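Local atomic coordinates of putative hyaluronoglucosaminidase (Clostridium perfringens, PDB entry 6PWI), a protein that probably acts as a hexosaminidase of glycoside hydrolase family 84, with a catalytic barrel that forms part of a longer secreted protein. Residues A[425-430]-A[597-602]; A[431-436]-A[537-542]. All coordinates share one frame; numbering follows the deposited sequence.

Contact 1 (A[425-430]-A[597-602]); sequences PMQEAQ and TPVING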
loop_
_atom_site.group_PDB
_atom_site.type_symbol
_atom_site.label_atom_id
_atom_site.label_comp_id
_atom_site.label_asym_id
_atom_site.label_seq_id
_atom_site.Cartn_x
_atom_site.Cartn_y
_atom_site.Cartn_z
ATOM N N PRO A 425 -2.484 -3.549 6.242
ATOM C CA PRO A 425 -1.245 -4.314 6.090
ATOM C C PRO A 425 -0.836 -5.090 7.339
ATOM O O PRO A 425 -1.619 -5.196 8.284
ATOM C CB PRO A 425 -0.211 -3.231 5.742
ATOM C CG PRO A 425 -1.000 -1.929 5.686
ATOM C CD PRO A 425 -2.209 -2.148 6.574
ATOM N N MET A 426 0.395 -5.627 7.309
ATOM C CA MET A 426 0.949 -6.477 8.355
ATOM C C MET A 426 1.468 -5.617 9.501
ATOM O O MET A 426 1.696 -4.425 9.333
ATOM C CB MET A 426 2.136 -7.280 7.820
ATOM C CG MET A 426 1.811 -8.166 6.645
ATOM S SD MET A 426 3.327 -8.934 6.019
ATOM C CE MET A 426 3.774 -7.758 4.740
ATOM N N GLN A 427 1.713 -6.243 10.654
ATOM C CA GLN A 427 2.385 -5.539 11.734
ATOM C C GLN A 427 3.835 -5.249 11.338
ATOM O O GLN A 427 4.506 -4.441 11.978
ATOM C CB GLN A 427 2.265 -6.313 13.045
ATOM C CG GLN A 427 3.121 -7.566 13.093
ATOM C CD GLN A 427 3.128 -8.199 14.461
ATOM O OE1 GLN A 427 2.213 -8.011 15.268
ATOM N NE2 GLN A 427 4.172 -8.966 14.730
ATOM N N GLU A 428 4.304 -5.909 10.270
ATOM C CA GLU A 428 5.627 -5.661 9.715
ATOM C C GLU A 428 5.515 -4.548 8.677
ATOM O O GLU A 428 5.107 -4.786 7.535
ATOM C CB GLU A 428 6.222 -6.935 9.107
ATOM C CG GLU A 428 6.612 -7.975 10.135
ATOM C CD GLU A 428 5.453 -8.775 10.707
ATOM O OE1 GLU A 428 4.358 -8.742 10.110
ATOM O OE2 GLU A 428 5.643 -9.426 11.756
ATOM N N ALA A 429 5.893 -3.333 9.092
ATOM C CA ALA A 429 5.592 -2.136 8.327
ATOM C C ALA A 429 6.358 -2.111 7.003
ATOM O O ALA A 429 5.753 -1.927 5.949
ATOM C CB ALA A 429 5.836 -0.907 9.163
ATOM N N GLN A 430 7.678 -2.311 7.062
ATOM C CA GLN A 430 8.532 -2.236 5.883
ATOM C C GLN A 430 8.124 -3.280 4.841
ATOM O O GLN A 430 8.005 -2.956 3.664
ATOM C CB GLN A 430 10.004 -2.357 6.280
ATOM C CG GLN A 430 10.497 -1.209 7.148
ATOM C CD GLN A 430 10.615 0.081 6.372
ATOM O OE1 GLN A 430 11.130 0.115 5.259
ATOM N NE2 GLN A 430 10.134 1.162 6.959
ATOM N N THR A 597 9.881 -14.578 16.338
ATOM C CA THR A 597 9.635 -13.162 16.101
ATOM C C THR A 597 8.556 -12.659 17.059
ATOM O O THR A 597 7.709 -13.430 17.511
ATOM C CB THR A 597 9.247 -12.881 14.640
ATOM O OG1 THR A 597 8.042 -13.581 14.314
ATOM C CG2 THR A 597 10.344 -13.214 13.652
ATOM N N PRO A 598 8.535 -11.343 17.376
ATOM C CA PRO A 598 7.595 -10.811 18.368
ATOM C C PRO A 598 6.149 -10.752 17.875
ATOM O O PRO A 598 5.883 -10.372 16.737
ATOM C CB PRO A 598 8.144 -9.402 18.630
ATOM C CG PRO A 598 8.811 -9.016 17.318
ATOM C CD PRO A 598 9.406 -10.306 16.791
ATOM N N VAL A 599 5.222 -11.168 18.741
ATOM C CA VAL A 599 3.804 -10.894 18.568
ATOM C C VAL A 599 3.269 -10.311 19.874
ATOM O O VAL A 599 3.951 -10.341 20.896
ATOM C CB VAL A 599 2.999 -12.133 18.124
ATOM C CG1 VAL A 599 3.276 -12.497 16.677
ATOM C CG2 VAL A 599 3.192 -13.329 19.049
ATOM N N ILE A 600 2.028 -9.816 19.826
ATOM C CA ILE A 600 1.458 -8.976 20.865
ATOM C C ILE A 600 1.466 -9.714 22.204
ATOM O O ILE A 600 1.714 -9.114 23.248
ATOM C CB ILE A 600 0.054 -8.493 20.446
ATOM C CG1 ILE A 600 -0.500 -7.423 21.390
ATOM C CG2 ILE A 600 -0.911 -9.660 20.266
ATOM C CD1 ILE A 600 -1.594 -6.573 20.769
ATOM N N ASN A 601 1.233 -11.026 22.156
ATOM C CA ASN A 601 1.038 -11.807 23.366
ATOM C C ASN A 601 2.343 -12.488 23.789
ATOM O O ASN A 601 2.470 -12.904 24.935
ATOM C CB ASN A 601 -0.164 -12.754 23.236
ATOM C CG ASN A 601 -0.269 -13.415 21.875
ATOM O OD1 ASN A 601 -0.330 -12.739 20.848
ATOM N ND2 ASN A 601 -0.297 -14.740 21.857
ATOM N N GLY A 602 3.314 -12.580 22.873
ATOM C CA GLY A 602 4.549 -13.293 23.145
ATOM C C GLY A 602 5.417 -13.451 21.899
ATOM O O GLY A 602 5.928 -12.464 21.368
HETATM O O HOH W 1 0.813 -9.498 17.175
#
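NE2 of Q427 has two acceptors: O of P598 across the contact, 3.0 Å away and nearly in the plane of the glutamine's own amide, and, in a weak bond, OE2 of the neighbouring E428, 3.3 Å from the same NE2. The bond to P598 is bent at the hydrogen (134°) but fairly straight at the acceptor, where the C=O...N angle is 153°. N396 holds the other carboxylate oxygen of E428, OE1. On the opposite end of the amide, OE1 of Q427 accepts from a water 2.8 Å away and also pairs with the backbone N of I189. The same water accepts from N of I600, 2.9 Å from it, adding a bridged link to the direct one. Glutamine suits this position because one flat group both gives and receives, and these partners, one of them weak, probably set which way round the amide lies. CG sits between the backbone N and the carbonyl carbon (chi1 72°), and the extended chain beyond it carries the amide across to P598.

Segment 425-430 follows the eighth strand of the (beta/alpha)8 barrel, 418-423, and leads into helix 433-444. Across from it, strands 597-599 and 602-604 form a two-residue beta hairpin, closed by the reciprocal backbone bonds of V599 and G602 around I600 and N601. T597 pairs with S604 as well. P598, between the paired T597 and V599, directs its carbonyl away from the partner strand, where the missing proline N-H costs no bond. The one other close approach is a methyl, CG1 of V599, 4.1 Å from the amide nitrogen NE2 of Q427.

Contact 2 (A[431-436]-A[537-542]); sequences ASKVAL and SKNELL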
loop_
_atom_site.group_PDB
_atom_site.type_symbol
_atom_site.label_atom_id
_atom_site.label_comp_id
_atom_site.label_asym_id
_atom_site.label_seq_id
_atom_site.Cartn_x
_atom_site.Cartn_y
_atom_site.Cartn_z
ATOM N N ALA A 431 7.880 -4.523 5.283
ATOM C CA ALA A 431 7.441 -5.611 4.420
ATOM C C ALA A 431 6.129 -5.262 3.718
ATOM O O ALA A 431 5.859 -5.761 2.626
ATOM C CB ALA A 431 7.311 -6.876 5.226
ATOM N N SER A 432 5.322 -4.402 4.346
ATOM C CA SER A 432 4.029 -4.018 3.807
ATOM C C SER A 432 4.171 -3.130 2.571
ATOM O O SER A 432 3.198 -2.916 1.848
ATOM C CB SER A 432 3.192 -3.348 4.859
ATOM O OG SER A 432 2.826 -4.279 5.860
ATOM N N LYS A 433 5.380 -2.618 2.322
ATOM C CA LYS A 433 5.557 -1.673 1.225
ATOM C C LYS A 433 5.178 -2.305 -0.113
ATOM O O LYS A 433 4.778 -1.580 -1.026
ATOM C CB LYS A 433 6.960 -1.059 1.188
ATOM C CG LYS A 433 7.204 0.013 2.243
ATOM C CD LYS A 433 8.652 0.409 2.324
ATOM C CE LYS A 433 8.936 1.506 3.321
ATOM N NZ LYS A 433 10.267 2.081 3.034
ATOM N N VAL A 434 5.284 -3.641 -0.205
ATOM C CA VAL A 434 4.969 -4.382 -1.420
ATOM C C VAL A 434 3.495 -4.172 -1.771
ATOM O O VAL A 434 3.157 -3.831 -2.908
ATOM C CB VAL A 434 5.329 -5.878 -1.290
ATOM C CG1 VAL A 434 4.876 -6.697 -2.488
ATOM C CG2 VAL A 434 6.812 -6.103 -1.015
ATOM N N ALA A 435 2.623 -4.341 -0.772
ATOM C CA ALA A 435 1.193 -4.174 -0.974
ATOM C C ALA A 435 0.841 -2.701 -1.177
ATOM O O ALA A 435 -0.035 -2.383 -1.980
ATOM C CB ALA A 435 0.439 -4.770 0.178
ATOM N N LEU A 436 1.529 -1.800 -0.463
ATOM C CA LEU A 436 1.251 -0.381 -0.626
ATOM C C LEU A 436 1.441 -0.003 -2.091
ATOM O O LEU A 436 0.589 0.668 -2.670
ATOM C CB LEU A 436 2.140 0.459 0.298
ATOM C CG LEU A 436 1.456 1.011 1.550
ATOM C CD1 LEU A 436 1.110 -0.104 2.528
ATOM C CD2 LEU A 436 2.341 2.045 2.228
ATOM N N SER A 537 21.524 -4.322 1.640
ATOM C CA SER A 537 20.483 -3.383 2.032
ATOM C C SER A 537 21.008 -2.431 3.107
ATOM O O SER A 537 21.714 -2.858 4.019
ATOM C CB SER A 537 19.255 -4.126 2.495
ATOM O OG SER A 537 18.290 -3.235 3.027
ATOM N N LYS A 538 20.642 -1.147 2.989
ATOM C CA LYS A 538 21.031 -0.119 3.946
ATOM C C LYS A 538 19.860 0.239 4.865
ATOM O O LYS A 538 19.970 1.173 5.658
ATOM C CB LYS A 538 21.450 1.165 3.226
ATOM C CG LYS A 538 22.485 1.033 2.118
ATOM C CD LYS A 538 22.874 2.394 1.566
ATOM C CE LYS A 538 23.447 2.359 0.164
ATOM N NZ LYS A 538 24.869 1.942 0.162
ATOM N N ASN A 539 18.754 -0.513 4.762
ATOM C CA ASN A 539 17.512 -0.238 5.467
ATOM C C ASN A 539 17.416 -1.102 6.728
ATOM O O ASN A 539 16.846 -2.197 6.712
ATOM C CB ASN A 539 16.327 -0.390 4.509
ATOM C CG ASN A 539 14.963 -0.167 5.130
ATOM O OD1 ASN A 539 14.812 -0.057 6.347
ATOM N ND2 ASN A 539 13.947 -0.137 4.287
ATOM N N GLU A 540 17.949 -0.569 7.837
ATOM C CA GLU A 540 18.003 -1.262 9.118
ATOM C C GLU A 540 16.613 -1.705 9.567
ATOM O O GLU A 540 16.474 -2.748 10.200
ATOM C CB GLU A 540 18.638 -0.380 10.197
ATOM C CG GLU A 540 20.111 -0.093 9.965
ATOM C CD GLU A 540 20.950 -1.314 9.613
ATOM O OE1 GLU A 540 20.802 -2.358 10.295
ATOM O OE2 GLU A 540 21.735 -1.226 8.637
ATOM N N LEU A 541 15.596 -0.894 9.258
ATOM C CA LEU A 541 14.245 -1.160 9.723
ATOM C C LEU A 541 13.685 -2.399 9.028
ATOM O O LEU A 541 13.051 -3.227 9.672
ATOM C CB LEU A 541 13.357 0.068 9.495
ATOM C CG LEU A 541 13.554 1.217 10.484
ATOM C CD1 LEU A 541 12.789 2.452 10.033
ATOM C CD2 LEU A 541 13.147 0.807 11.892
ATOM N N LEU A 542 13.936 -2.524 7.718
ATOM C CA LEU A 542 13.487 -3.684 6.963
ATOM C C LEU A 542 14.284 -4.921 7.389
ATOM O O LEU A 542 13.705 -5.977 7.632
ATOM C CB LEU A 542 13.623 -3.377 5.468
ATOM C CG LEU A 542 13.371 -4.533 4.498
ATOM C CD1 LEU A 542 11.950 -5.066 4.617
ATOM C CD2 LEU A 542 13.662 -4.097 3.070
#
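Van der Waals packing sets a methyl of L542 against the backbone of A431. With CG anti to the backbone N (chi1 172°), the leucine reaches forward from the first turn of its helix and sets CD1 4.2 Å from the backbone N of A431. That N-H is itself bound by E545, so the methyl group lies against a peptide group that already has a partner. A small alanine fits here, where the backbones come close: the CA atoms of A431 and L542 are 6.8 Å apart.

The polar part is indirect. NZ of K433 and ND2 of N539 stop 4.5 Å from each other, two donors that converge on a shared acceptor, OE1 of Q430. The lysine's main partner is D198, with which it forms a salt bridge, and this charge pairing suits a buried ammonium group. Its extended aliphatic chain runs past L199 and F202 of helix 193-204 and I462 of helix 451-462; lysine suits the place because its long chain packs in the nonpolar surroundings while its end meets D198.

Within segment 537-542, side-chain to backbone bonds shape the turn between two helices. OG of S537, just past the end of helix 513-536, accepts from N of N539 at 3.3 Å in an ST turn, and is also hydrogen-bonded to E463. OD1 of N539 in turn receives N of L542 at 3.0 Å, nearly straight at the hydrogen (159°), although the donor lies 64° out of the carbonyl plane. N539 is thus the N-cap of helix 540-572 through OD1, and its ND2 ties it to the loop before helix 433-444, where the helical C-terminal region of this family 84 chain docks on its (beta/alpha)8 barrel.

Contacts 1 and 2 use consecutive pieces of one connection, the loop and first helical turn after barrel strand 418-423, and their centres are 14 Å apart. Contact 1 lies at the surface and contact 2 is buried; together they join this connection to two parts of the C-terminal region, the 597-602 hairpin and the start of helix 540-572. They also touch directly: Q430, from contact 1, is the residue they share, its OE1 3.0 Å from N539 ND2, and M426 N is 3.1 Å from S432 OG, probably a hydrogen bond. Both lie away from D299, the predicted proton donor, though a bound 1,2-ethanediol, probably from crystallisation, sits about 4 Å from the Q427 side chain.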